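Local atomic coordinates of tyrocidine synthetase 3 (Brevibacillus brevis, PDB entry 2JGP), a protein that forms part of a nonribosomal peptide synthetase that makes the antibiotic tyrocidine, joining a peptidyl carrier domain to a condensation domain for peptide bond formation. Residues W237-Q242 and M442-E446; T124-K130 and E446-F452; R133-E137 and F171-Y175. All coordinates share one frame. Residue numbers count along the deposited sequence, not the author numbering.

Contact 1 of 3, residues W237-Q242 and M442-E446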
loop_
_atom_site.group_PDB
_atom_site.type_symbol
_atom_site.label_atom_id
_atom_site.label_comp_id
_atom_site.label_asym_id
_atom_site.label_seq_id
_atom_site.Cartn_x
_atom_site.Cartn_y
_atom_site.Cartn_z
ATOM N N TRP A 237 10.240 -4.168 18.726
ATOM C CA TRP A 237 9.910 -4.251 20.145
ATOM C C TRP A 237 10.385 -5.594 20.713
ATOM O O TRP A 237 11.030 -5.642 21.765
ATOM C CB TRP A 237 8.403 -4.081 20.371
ATOM C CG TRP A 237 8.040 -4.180 21.816
ATOM C CD1 TRP A 237 8.104 -3.187 22.742
ATOM C CD2 TRP A 237 7.601 -5.354 22.511
ATOM N NE1 TRP A 237 7.723 -3.664 23.975
ATOM C CE2 TRP A 237 7.409 -4.992 23.860
ATOM C CE3 TRP A 237 7.350 -6.676 22.125
ATOM C CZ2 TRP A 237 6.974 -5.902 24.826
ATOM C CZ3 TRP A 237 6.913 -7.582 23.088
ATOM C CH2 TRP A 237 6.731 -7.187 24.422
ATOM N N VAL A 238 10.067 -6.675 20.002
ATOM C CA VAL A 238 10.496 -8.028 20.369
ATOM C C VAL A 238 12.020 -8.136 20.455
ATOM O O VAL A 238 12.556 -8.725 21.400
ATOM C CB VAL A 238 9.965 -9.075 19.350
ATOM C CG1 VAL A 238 10.651 -10.425 19.534
ATOM C CG2 VAL A 238 8.453 -9.217 19.480
ATOM N N GLN A 239 12.708 -7.571 19.466
ATOM C CA GLN A 239 14.173 -7.557 19.446
ATOM C C GLN A 239 14.751 -6.740 20.605
ATOM O O GLN A 239 15.662 -7.199 21.299
ATOM C CB GLN A 239 14.689 -7.007 18.109
ATOM C CG GLN A 239 14.546 -7.974 16.941
ATOM C CD GLN A 239 14.863 -7.325 15.605
ATOM O OE1 GLN A 239 14.083 -6.522 15.094
ATOM N NE2 GLN A 239 16.009 -7.672 15.032
ATOM N N LEU A 240 14.216 -5.536 20.808
ATOM C CA LEU A 240 14.673 -4.652 21.890
ATOM C C LEU A 240 14.440 -5.247 23.278
ATOM O O LEU A 240 15.292 -5.113 24.159
ATOM C CB LEU A 240 14.006 -3.278 21.795
ATOM C CG LEU A 240 14.493 -2.395 20.641
ATOM C CD1 LEU A 240 13.538 -1.221 20.427
ATOM C CD2 LEU A 240 15.924 -1.912 20.873
ATOM N N TYR A 241 13.295 -5.906 23.468
ATOM C CA TYR A 241 13.005 -6.611 24.720
ATOM C C TYR A 241 14.063 -7.682 25.016
ATOM O O TYR A 241 14.420 -7.903 26.174
ATOM C CB TYR A 241 11.611 -7.249 24.676
ATOM C CG TYR A 241 11.168 -7.866 25.992
ATOM C CD1 TYR A 241 10.362 -7.156 26.883
ATOM C CD2 TYR A 241 11.552 -9.161 26.345
ATOM C CE1 TYR A 241 9.953 -7.719 28.091
ATOM C CE2 TYR A 241 11.150 -9.728 27.546
ATOM C CZ TYR A 241 10.349 -9.003 28.415
ATOM O OH TYR A 241 9.946 -9.567 29.608
ATOM N N GLN A 242 14.554 -8.339 23.966
ATOM C CA GLN A 242 15.618 -9.340 24.093
ATOM C C GLN A 242 17.008 -8.712 24.239
ATOM O O GLN A 242 17.985 -9.423 24.482
ATOM C CB GLN A 242 15.623 -10.271 22.877
ATOM C CG GLN A 242 14.341 -11.078 22.679
ATOM C CD GLN A 242 14.285 -11.746 21.312
ATOM O OE1 GLN A 242 15.319 -12.068 20.723
ATOM N NE2 GLN A 242 13.079 -11.962 20.805
ATOM N N MET A 442 5.319 -15.324 16.943
ATOM C CA MET A 442 6.739 -15.071 16.650
ATOM C C MET A 442 7.661 -15.338 17.846
ATOM O O MET A 442 8.875 -15.461 17.676
ATOM C CB MET A 442 6.940 -13.648 16.112
ATOM C CG MET A 442 6.707 -12.523 17.110
ATOM S SD MET A 442 6.705 -10.912 16.299
ATOM C CE MET A 442 5.186 -11.004 15.352
ATOM N N THR A 443 7.079 -15.406 19.044
ATOM C CA THR A 443 7.747 -15.916 20.255
ATOM C C THR A 443 8.846 -15.027 20.855
ATOM O O THR A 443 9.488 -14.232 20.167
ATOM C CB THR A 443 8.332 -17.349 20.052
ATOM O OG1 THR A 443 9.505 -17.297 19.229
ATOM C CG2 THR A 443 7.296 -18.279 19.425
ATOM N N LEU A 444 9.036 -15.200 22.163
ATOM C CA LEU A 444 10.093 -14.553 22.937
ATOM C C LEU A 444 10.856 -15.639 23.704
ATOM O O LEU A 444 10.411 -16.789 23.739
ATOM C CB LEU A 444 9.483 -13.538 23.909
ATOM C CG LEU A 444 9.539 -12.070 23.483
ATOM C CD1 LEU A 444 8.792 -11.860 22.181
ATOM C CD2 LEU A 444 8.971 -11.180 24.580
ATOM N N PRO A 445 12.009 -15.289 24.309
ATOM C CA PRO A 445 12.760 -16.281 25.090
ATOM C C PRO A 445 11.930 -17.027 26.142
ATOM O O PRO A 445 12.020 -18.253 26.234
ATOM C CB PRO A 445 13.860 -15.443 25.769
ATOM C CG PRO A 445 13.478 -14.013 25.556
ATOM C CD PRO A 445 12.702 -13.990 24.288
ATOM N N GLU A 446 11.131 -16.293 26.914
ATOM C CA GLU A 446 10.353 -16.871 28.012
ATOM C C GLU A 446 8.837 -16.750 27.809
ATOM O O GLU A 446 8.067 -17.081 28.713
ATOM C CB GLU A 446 10.744 -16.192 29.332
ATOM C CG GLU A 446 12.218 -16.346 29.721
ATOM C CD GLU A 446 12.529 -17.657 30.433
ATOM O OE1 GLU A 446 11.683 -18.576 30.423
ATOM O OE2 GLU A 446 13.632 -17.764 31.008
#

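Contact 2 of 3, residues T124-K130 and E446-F452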
loop_
_atom_site.group_PDB
_atom_site.type_symbol
_atom_site.label_atom_id
_atom_site.label_comp_id
_atom_site.label_asym_id
_atom_site.label_seq_id
_atom_site.Cartn_x
_atom_site.Cartn_y
_atom_site.Cartn_z
ATOM N N THR A 124 -4.034 -5.544 19.938
ATOM C CA THR A 124 -3.952 -6.281 21.191
ATOM C C THR A 124 -3.191 -7.570 20.934
ATOM O O THR A 124 -3.339 -8.188 19.877
ATOM C CB THR A 124 -5.343 -6.607 21.761
ATOM O OG1 THR A 124 -6.116 -7.303 20.774
ATOM C CG2 THR A 124 -6.067 -5.334 22.161
ATOM N N MET A 125 -2.358 -7.952 21.898
ATOM C CA MET A 125 -1.545 -9.154 21.795
ATOM C C MET A 125 -1.638 -9.910 23.104
ATOM O O MET A 125 -1.446 -9.322 24.169
ATOM C CB MET A 125 -0.092 -8.770 21.519
ATOM C CG MET A 125 0.848 -9.945 21.326
ATOM S SD MET A 125 2.368 -9.435 20.501
ATOM C CE MET A 125 2.943 -8.157 21.619
ATOM N N LEU A 126 -1.959 -11.199 23.022
ATOM C CA LEU A 126 -1.933 -12.079 24.189
ATOM C C LEU A 126 -0.506 -12.577 24.404
ATOM O O LEU A 126 0.080 -13.205 23.513
ATOM C CB LEU A 126 -2.876 -13.274 24.002
ATOM C CG LEU A 126 -2.884 -14.306 25.140
ATOM C CD1 LEU A 126 -3.349 -13.671 26.449
ATOM C CD2 LEU A 126 -3.752 -15.506 24.786
ATOM N N ILE A 127 0.043 -12.293 25.583
ATOM C CA ILE A 127 1.384 -12.733 25.949
ATOM C C ILE A 127 1.281 -13.753 27.074
ATOM O O ILE A 127 0.819 -13.430 28.168
ATOM C CB ILE A 127 2.267 -11.560 26.415
ATOM C CG1 ILE A 127 2.368 -10.495 25.316
ATOM C CG2 ILE A 127 3.660 -12.064 26.802
ATOM C CD1 ILE A 127 3.210 -9.293 25.701
ATOM N N GLU A 128 1.709 -14.982 26.790
ATOM C CA GLU A 128 1.686 -16.066 27.762
ATOM C C GLU A 128 3.114 -16.474 28.109
ATOM O O GLU A 128 3.838 -17.011 27.269
ATOM C CB GLU A 128 0.899 -17.255 27.210
ATOM C CG GLU A 128 -0.607 -17.037 27.233
ATOM C CD GLU A 128 -1.353 -17.912 26.241
ATOM O OE1 GLU A 128 -1.082 -17.806 25.024
ATOM O OE2 GLU A 128 -2.225 -18.691 26.678
ATOM N N GLY A 129 3.507 -16.203 29.351
ATOM C CA GLY A 129 4.872 -16.436 29.812
ATOM C C GLY A 129 5.223 -15.500 30.952
ATOM O O GLY A 129 4.348 -14.835 31.506
ATOM N N LYS A 130 6.509 -15.429 31.285
ATOM C CA LYS A 130 6.957 -14.703 32.477
ATOM C C LYS A 130 6.675 -13.201 32.380
ATOM O O LYS A 130 5.907 -12.666 33.185
ATOM C CB LYS A 130 8.447 -14.961 32.744
ATOM C CG LYS A 130 8.819 -16.433 32.928
ATOM C CD LYS A 130 8.048 -17.123 34.060
ATOM C CE LYS A 130 8.412 -16.567 35.432
ATOM N NZ LYS A 130 7.825 -17.381 36.531
ATOM N N GLU A 446 11.131 -16.293 26.914
ATOM C CA GLU A 446 10.353 -16.871 28.012
ATOM C C GLU A 446 8.837 -16.750 27.809
ATOM O O GLU A 446 8.067 -17.081 28.713
ATOM C CB GLU A 446 10.744 -16.192 29.332
ATOM C CG GLU A 446 12.218 -16.346 29.721
ATOM C CD GLU A 446 12.529 -17.657 30.433
ATOM O OE1 GLU A 446 11.683 -18.576 30.423
ATOM O OE2 GLU A 446 13.632 -17.764 31.008
ATOM N N CYS A 447 8.410 -16.289 26.633
ATOM C CA CYS A 447 6.991 -16.026 26.370
ATOM C C CYS A 447 6.546 -16.468 24.977
ATOM O O CYS A 447 7.371 -16.749 24.107
ATOM C CB CYS A 447 6.694 -14.533 26.539
ATOM S SG CYS A 447 6.850 -13.922 28.226
ATOM N N THR A 448 5.228 -16.520 24.788
ATOM C CA THR A 448 4.618 -16.820 23.496
ATOM C C THR A 448 3.596 -15.737 23.144
ATOM O O THR A 448 2.725 -15.411 23.951
ATOM C CB THR A 448 3.916 -18.189 23.508
ATOM O OG1 THR A 448 2.911 -18.208 24.530
ATOM C CG2 THR A 448 4.918 -19.303 23.768
ATOM N N LEU A 449 3.708 -15.193 21.935
ATOM C CA LEU A 449 2.880 -14.072 21.498
ATOM C C LEU A 449 1.786 -14.541 20.542
ATOM O O LEU A 449 2.046 -15.337 19.642
ATOM C CB LEU A 449 3.751 -13.025 20.801
ATOM C CG LEU A 449 5.050 -12.631 21.512
ATOM C CD1 LEU A 449 5.797 -11.583 20.705
ATOM C CD2 LEU A 449 4.773 -12.129 22.922
ATOM N N ALA A 450 0.568 -14.040 20.735
ATOM C CA ALA A 450 -0.559 -14.412 19.882
ATOM C C ALA A 450 -1.651 -13.344 19.918
ATOM O O ALA A 450 -1.627 -12.468 20.778
ATOM C CB ALA A 450 -1.122 -15.758 20.317
ATOM N N PRO A 451 -2.609 -13.406 18.974
ATOM C CA PRO A 451 -3.737 -12.469 18.983
ATOM C C PRO A 451 -4.641 -12.633 20.205
ATOM O O PRO A 451 -4.739 -13.730 20.755
ATOM C CB PRO A 451 -4.508 -12.833 17.707
ATOM C CG PRO A 451 -3.544 -13.590 16.866
ATOM C CD PRO A 451 -2.685 -14.328 17.829
ATOM N N PHE A 452 -5.288 -11.544 20.618
ATOM C CA PHE A 452 -6.225 -11.574 21.738
ATOM C C PHE A 452 -7.661 -11.378 21.259
ATOM O O PHE A 452 -8.528 -12.211 21.531
ATOM C CB PHE A 452 -5.861 -10.507 22.775
ATOM C CG PHE A 452 -6.818 -10.441 23.935
ATOM C CD1 PHE A 452 -7.007 -11.544 24.758
ATOM C CD2 PHE A 452 -7.530 -9.278 24.204
ATOM C CE1 PHE A 452 -7.892 -11.490 25.827
ATOM C CE2 PHE A 452 -8.413 -9.217 25.275
ATOM C CZ PHE A 452 -8.595 -10.325 26.087
#

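Contact 3 of 3, residues R133-E137 and F171-Y175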
loop_
_atom_site.group_PDB
_atom_site.type_symbol
_atom_site.label_atom_id
_atom_site.label_comp_id
_atom_site.label_asym_id
_atom_site.label_seq_id
_atom_site.Cartn_x
_atom_site.Cartn_y
_atom_site.Cartn_z
ATOM N N ARG A 133 7.282 -6.274 33.338
ATOM C CA ARG A 133 6.591 -5.046 32.951
ATOM C C ARG A 133 7.544 -3.870 32.713
ATOM O O ARG A 133 7.312 -3.062 31.812
ATOM C CB ARG A 133 5.486 -4.670 33.953
ATOM C CG ARG A 133 5.943 -4.332 35.371
ATOM C CD ARG A 133 5.037 -3.271 35.990
ATOM N NE ARG A 133 5.414 -2.938 37.363
ATOM C CZ ARG A 133 5.076 -3.640 38.444
ATOM N NH1 ARG A 133 4.347 -4.753 38.339
ATOM N NH2 ARG A 133 5.479 -3.233 39.646
ATOM N N THR A 134 8.620 -3.786 33.493
ATOM C CA THR A 134 9.591 -2.704 33.333
ATOM C C THR A 134 10.369 -2.821 32.017
ATOM O O THR A 134 10.674 -1.807 31.382
ATOM C CB THR A 134 10.579 -2.639 34.512
ATOM O OG1 THR A 134 11.231 -3.905 34.670
ATOM C CG2 THR A 134 9.846 -2.278 35.803
ATOM N N ARG A 135 10.683 -4.051 31.607
ATOM C CA ARG A 135 11.342 -4.276 30.314
ATOM C C ARG A 135 10.424 -3.956 29.140
ATOM O O ARG A 135 10.882 -3.432 28.125
ATOM C CB ARG A 135 11.862 -5.711 30.186
ATOM C CG ARG A 135 13.190 -5.944 30.894
ATOM C CD ARG A 135 14.057 -6.975 30.168
ATOM N NE ARG A 135 13.704 -8.353 30.499
ATOM C CZ ARG A 135 14.195 -9.430 29.883
ATOM N NH1 ARG A 135 15.056 -9.310 28.872
ATOM N NH2 ARG A 135 13.812 -10.642 30.272
ATOM N N VAL A 136 9.139 -4.281 29.275
ATOM C CA VAL A 136 8.145 -3.902 28.269
ATOM C C VAL A 136 8.237 -2.399 28.037
ATOM O O VAL A 136 8.428 -1.951 26.908
ATOM C CB VAL A 136 6.704 -4.279 28.701
ATOM C CG1 VAL A 136 5.672 -3.718 27.721
ATOM C CG2 VAL A 136 6.565 -5.790 28.826
ATOM N N GLU A 137 8.130 -1.640 29.125
ATOM C CA GLU A 137 8.217 -0.180 29.091
ATOM C C GLU A 137 9.521 0.309 28.460
ATOM O O GLU A 137 9.506 1.205 27.612
ATOM C CB GLU A 137 8.095 0.388 30.508
ATOM C CG GLU A 137 7.981 1.900 30.557
ATOM C CD GLU A 137 7.841 2.425 31.967
ATOM O OE1 GLU A 137 8.771 2.207 32.769
ATOM O OE2 GLU A 137 6.801 3.053 32.270
ATOM N N PHE A 171 7.081 9.215 28.378
ATOM C CA PHE A 171 6.312 8.001 28.136
ATOM C C PHE A 171 6.355 7.098 29.360
ATOM O O PHE A 171 7.420 6.864 29.919
ATOM C CB PHE A 171 6.849 7.246 26.914
ATOM C CG PHE A 171 6.155 5.932 26.664
ATOM C CD1 PHE A 171 5.037 5.868 25.847
ATOM C CD2 PHE A 171 6.618 4.761 27.257
ATOM C CE1 PHE A 171 4.397 4.663 25.619
ATOM C CE2 PHE A 171 5.975 3.550 27.038
ATOM C CZ PHE A 171 4.863 3.503 26.218
ATOM N N ALA A 172 5.189 6.603 29.764
ATOM C CA ALA A 172 5.099 5.565 30.781
ATOM C C ALA A 172 4.132 4.480 30.322
ATOM O O ALA A 172 3.090 4.771 29.722
ATOM C CB ALA A 172 4.649 6.152 32.118
ATOM N N LEU A 173 4.502 3.232 30.591
ATOM C CA LEU A 173 3.625 2.080 30.395
ATOM C C LEU A 173 2.489 2.145 31.411
ATOM O O LEU A 173 2.743 2.255 32.613
ATOM C CB LEU A 173 4.414 0.781 30.609
ATOM C CG LEU A 173 3.696 -0.576 30.513
ATOM C CD1 LEU A 173 4.691 -1.713 30.677
ATOM C CD2 LEU A 173 2.604 -0.729 31.548
ATOM N N ALA A 174 1.251 2.051 30.935
ATOM C CA ALA A 174 0.078 1.996 31.810
ATOM C C ALA A 174 -0.186 0.546 32.216
ATOM O O ALA A 174 -0.546 -0.280 31.377
ATOM C CB ALA A 174 -1.130 2.571 31.102
ATOM N N TYR A 175 -0.001 0.233 33.493
ATOM C CA TYR A 175 -0.155 -1.135 33.978
ATOM C C TYR A 175 -1.442 -1.300 34.783
ATOM O O TYR A 175 -1.774 -0.456 35.619
ATOM C CB TYR A 175 1.051 -1.531 34.829
ATOM C CG TYR A 175 0.993 -2.950 35.348
ATOM C CD1 TYR A 175 1.231 -4.031 34.503
ATOM C CD2 TYR A 175 0.705 -3.212 36.683
ATOM C CE1 TYR A 175 1.180 -5.333 34.971
ATOM C CE2 TYR A 175 0.650 -4.511 37.163
ATOM C CZ TYR A 175 0.890 -5.569 36.301
ATOM O OH TYR A 175 0.841 -6.861 36.777
#

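Contact 1 of 3, residues W237-Q242 and M442-E446
L444 is the bump of this contact. Its isobutyl group enters a shallow hollow on the last turns of helix 227-241, lined by V238, Y241 and, farther in, the six-membered part of the W237 indole. The two methyls divide V238 and Y241: L444 CD1 lies 3.5 Å from V238 CG1, whereas L444 CD2 reaches 3.7 Å from Y241 CD2 and is the nearer methyl to W237 CZ3, at 4.4 Å. A chi1 of -100°, between the usual wells, accompanies this fit. Smaller bumps close the two ends of the hollow. At one end M442 stretches toward the helix, so that its SD lies 4.0 Å from V238 CG2; at the other, the P445 ring rests against the side chain of Q242, with P445 CD 3.7 Å from Q242 CG. Between M442 and L444 the backbone kinks at T443, which has a positive phi and turns its side chain away from the helix; a very short hydrogen bond, 2.5 Å from T443 OG1 to M442 O, accompanies the bend. The meeting is therefore apolar and depends on shape. Behind the hollow, W237 meets F140 of helix 133-146, and Y241 OH is hydrogen-bonded to E132 N. Such packing of an incoming loop over a helix beside the sheet fits the crossover of condensation domains, in which a C-terminal segment docks on the N-terminal subdomain.

Contact 2 of 3, residues T124-K130 and E446-F452
At E446 the incoming chain starts to pair: its O accepts a weak hydrogen bond from K130 N (3.4 Å). C447 then faces G129 with their CA atoms only 4.1 Å apart, an approach that leaves no room for a CB on G129, while C447 CB packs on I127 CG2 (3.9 Å). T448 and E128 form a hydrogen-bonded antiparallel pair (E128 N to T448 O 3.0 Å, T448 N to E128 O 2.9 Å), and T448 OG1 gives E128 O a further hydrogen bond of 3.1 Å. L449 turns to the face shared with I127, its CD2 3.8 Å from I127 CG1, and toward V238 of helix 227-241. A450 pairs with L126 through A450 N to L126 O (2.9 Å) and L126 N to A450 O (2.6 Å). Past P451, F452 sets its CB 4.3 Å from L126 CB and sends its ring on to helix 180-189. This antiparallel edge strand, added late in the chain to the N-terminal sheet, is consistent with the latch crossover of condensation domains.

Contact 3 of 3, residues R133-E137 and F171-Y175
L173, E137 and R133 carry most of this surface contact, where the first turn of a helix meets the chain leading into an edge strand. L173 points toward the helix: its CD1 sits 3.2 Å from R133 O and 3.7 Å from V136 CG1, so one methyl covers both backbone and side chain of the turn. E137 holds the backbone beside that leucine. With its side chain extended, E137 OE2 accepts a hydrogen bond from L173 N at 2.9 Å and also lies 3.4 Å from A172 CA, at the point where the two CA traces come nearest, 5.3 Å between E137 CA and L173 CA. R133 closes the other end by lying over the face of the Y175 ring. Its CD makes a CH-pi contact 4.2 Å from the ring centroid, and its CZ a cation-pi interaction at 4.9 Å, while Y175 OH is hydrogen-bonded to E177. Strand 174-177 is an outer strand of the five-stranded sheet, running parallel to its neighbour 202-210, where L173 also touches L206; helix 133-146 thus lies against this margin of the sheet, with V136 and R135 reaching Y241 of helix 227-241.

In the fold
After the carrier domain and helix 101-113, the chain forms strand 123-129 and then helix 133-146. Contact 3 closes the first loop, 34 residues on, when the chain reaches strand 174-177. Strands 202-210 and 213-220 and helix 227-241 follow. After some 200 further residues, loop 442-446 returns to close contact 1, and at once strand 447-451 closes contact 2. Contacts 3 and 1 are in series, and both are nested within the loop of contact 2. Strands 174-177 and 447-451 form the two margins of one sheet. L449 touches V238, M442 and L444, joining contacts 1 and 2, whereas Y241 packs on V136, joining contacts 1 and 3.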